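Local atomic coordinates of putative branched chain amino acid ABC transporter, periplasmic amino acid-binding protein (Brucella ovis, PDB entry 4XFK), a protein that probably serves as the periplasmic binding component of an ABC transport system that takes up branched-chain and other amino acids. Residues 155-159 / 183-189. The protein carries 1 engineered substitution. Sequence-based numbering, arbitrary orientation.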
loop_
_atom_site.group_PDB
_atom_site.type_symbol
_atom_site.label_atom_id
_atom_site.label_comp_id
_atom_site.label_asym_id
_atom_site.label_seq_id
_atom_site.Cartn_x
_atom_site.Cartn_y
_atom_site.Cartn_z
ATOM N N LEU A 155 -22.074 3.565 -9.186
ATOM C CA LEU A 155 -22.241 3.662 -7.739
ATOM C C LEU A 155 -23.719 3.853 -7.374
ATOM O O LEU A 155 -24.294 4.923 -7.595
ATOM C CB LEU A 155 -21.428 4.836 -7.199
ATOM C CG LEU A 155 -21.414 5.029 -5.683
ATOM C CD1 LEU A 155 -20.626 3.919 -4.995
ATOM C CD2 LEU A 155 -20.852 6.397 -5.323
ATOM N N GLY A 156 -24.339 2.819 -6.819
ATOM C CA GLY A 156 -25.721 2.910 -6.379
ATOM C C GLY A 156 -25.868 3.710 -5.097
ATOM O O GLY A 156 -24.875 4.117 -4.490
ATOM N N GLU A 157 -27.106 3.931 -4.669
ATOM C CA GLU A 157 -27.364 4.793 -3.521
ATOM C C GLU A 157 -27.173 4.116 -2.175
ATOM O O GLU A 157 -27.113 4.794 -1.153
ATOM C CB GLU A 157 -28.786 5.358 -3.567
ATOM C CG GLU A 157 -29.120 6.148 -4.819
ATOM C CD GLU A 157 -29.721 5.285 -5.907
ATOM O OE1 GLU A 157 -29.528 4.051 -5.864
ATOM O OE2 GLU A 157 -30.396 5.842 -6.799
ATOM N N ARG A 158 -27.098 2.788 -2.167
ATOM C CA ARG A 158 -27.041 2.050 -0.912
ATOM C C ARG A 158 -25.742 1.270 -0.785
ATOM O O ARG A 158 -25.339 0.557 -1.708
ATOM C CB ARG A 158 -28.237 1.108 -0.790
ATOM C CG ARG A 158 -29.568 1.833 -0.603
ATOM C CD ARG A 158 -30.752 0.878 -0.630
ATOM N NE ARG A 158 -30.804 -0.030 0.516
ATOM C CZ ARG A 158 -31.353 0.271 1.688
ATOM N NH1 ARG A 158 -31.885 1.470 1.888
ATOM N NH2 ARG A 158 -31.362 -0.625 2.667
ATOM N N ALA A 159 -25.092 1.398 0.364
ATOM C CA ALA A 159 -23.796 0.766 0.561
ATOM C C ALA A 159 -23.686 0.092 1.919
ATOM O O ALA A 159 -24.361 0.472 2.880
ATOM C CB ALA A 159 -22.680 1.781 0.389
ATOM N N ILE A 183 -20.272 12.172 -1.801
ATOM C CA ILE A 183 -20.194 11.299 -2.961
ATOM C C ILE A 183 -21.568 10.736 -3.325
ATOM O O ILE A 183 -21.921 10.663 -4.501
ATOM C CB ILE A 183 -19.124 10.217 -2.784
ATOM C CG1 ILE A 183 -17.778 10.891 -2.488
ATOM C CG2 ILE A 183 -19.024 9.366 -4.035
ATOM C CD1 ILE A 183 -16.582 9.953 -2.465
ATOM N N GLY A 184 -22.359 10.367 -2.328
ATOM C CA GLY A 184 -23.742 10.020 -2.599
ATOM C C GLY A 184 -24.149 8.577 -2.440
ATOM O O GLY A 184 -24.720 7.965 -3.347
ATOM N N TYR A 185 -23.881 8.033 -1.267
ATOM C CA TYR A 185 -24.424 6.741 -0.908
ATOM C C TYR A 185 -24.834 6.816 0.549
ATOM O O TYR A 185 -24.344 7.665 1.298
ATOM C CB TYR A 185 -23.402 5.622 -1.149
ATOM C CG TYR A 185 -22.037 5.911 -0.565
ATOM C CD1 TYR A 185 -21.754 5.611 0.761
ATOM C CD2 TYR A 185 -21.030 6.491 -1.336
ATOM C CE1 TYR A 185 -20.516 5.882 1.312
ATOM C CE2 TYR A 185 -19.785 6.764 -0.795
ATOM C CZ TYR A 185 -19.536 6.457 0.526
ATOM O OH TYR A 185 -18.306 6.732 1.071
ATOM N N GLU A 186 -25.761 5.956 0.940
ATOM C CA GLU A 186 -26.091 5.804 2.341
ATOM C C GLU A 186 -25.405 4.550 2.847
ATOM O O GLU A 186 -25.515 3.488 2.232
ATOM C CB GLU A 186 -27.602 5.683 2.526
ATOM C CG GLU A 186 -28.028 5.514 3.977
ATOM C CD GLU A 186 -29.509 5.244 4.138
ATOM O OE1 GLU A 186 -30.300 5.620 3.245
ATOM O OE2 GLU A 186 -29.875 4.649 5.171
ATOM N N VAL A 187 -24.687 4.674 3.956
ATOM C CA VAL A 187 -24.116 3.503 4.599
ATOM C C VAL A 187 -25.229 2.863 5.426
ATOM O O VAL A 187 -25.475 3.245 6.575
ATOM C CB VAL A 187 -22.878 3.850 5.456
ATOM C CG1 VAL A 187 -22.268 2.594 6.045
ATOM C CG2 VAL A 187 -21.840 4.575 4.604
ATOM N N VAL A 188 -25.924 1.912 4.807
ATOM C CA VAL A 188 -27.112 1.290 5.390
ATOM C C VAL A 188 -26.766 0.513 6.650
ATOM O O VAL A 188 -27.508 0.529 7.637
ATOM C CB VAL A 188 -27.777 0.333 4.376
ATOM C CG1 VAL A 188 -28.878 -0.488 5.036
ATOM C CG2 VAL A 188 -28.323 1.113 3.195
ATOM N N ASP A 189 -25.632 -0.177 6.609
ATOM C CA ASP A 189 -25.191 -0.962 7.744
ATOM C C ASP A 189 -23.684 -1.106 7.644
ATOM O O ASP A 189 -23.102 -0.874 6.584
ATOM C CB ASP A 189 -25.893 -2.328 7.746
ATOM C CG ASP A 189 -25.891 -2.993 9.108
ATOM O OD1 ASP A 189 -25.415 -2.372 10.082
ATOM O OD2 ASP A 189 -26.383 -4.141 9.207
HETATM O O HOH W 1 -24.765 6.826 -5.609
#
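E157 and A159 pair with the chain around E186 as neighbouring parallel strands, joined by three backbone hydrogen bonds. E186 N donates to E157 O (2.7 Å), A159 N to E186 O (2.8 Å) and V188 N to A159 O (2.9 Å), so E186 bonds through both its N and its O, to the residues either side of R158.

The tight part is the apolar side. With Y185 CG between the backbone N and carbonyl carbon (chi1 49°), the ring is placed between L155 and A159: L155 CD2 meets the ring edge at Y185 CD2 (4.0 Å), while A159 CB approaches Y185 CD1 obliquely. A159's small methyl suits this buried place, where F217 also packs. L155, with CG anti to its backbone N (chi1 -176°), also sets CD2 against I183 CG2 at 3.7 Å, and branched aliphatics suit this seam, where both also touch helix 138-152. The Y185 hydroxyl is hydrogen-bonded to V176 O. G184, at phi 111°, has a backbone conformation that suits glycine, since a CB would crowd I183 O.

The solvent side is looser: R158 and E186 share one face of the sheet, and E157, in the loop before the strand, is also exposed. V188 CG2 lies 3.4 Å above the guanidinium plane of R158, over its centre. This flat cation can rest on a methyl while its N-H groups bond in other directions, to the carbonyls of N212 and A211.

The parallel pairing of strands 158-164 and 186-193, connected through helix 167-184, makes a beta-alpha-beta unit, the repeating element of the alpha/beta lobes of periplasmic binding proteins.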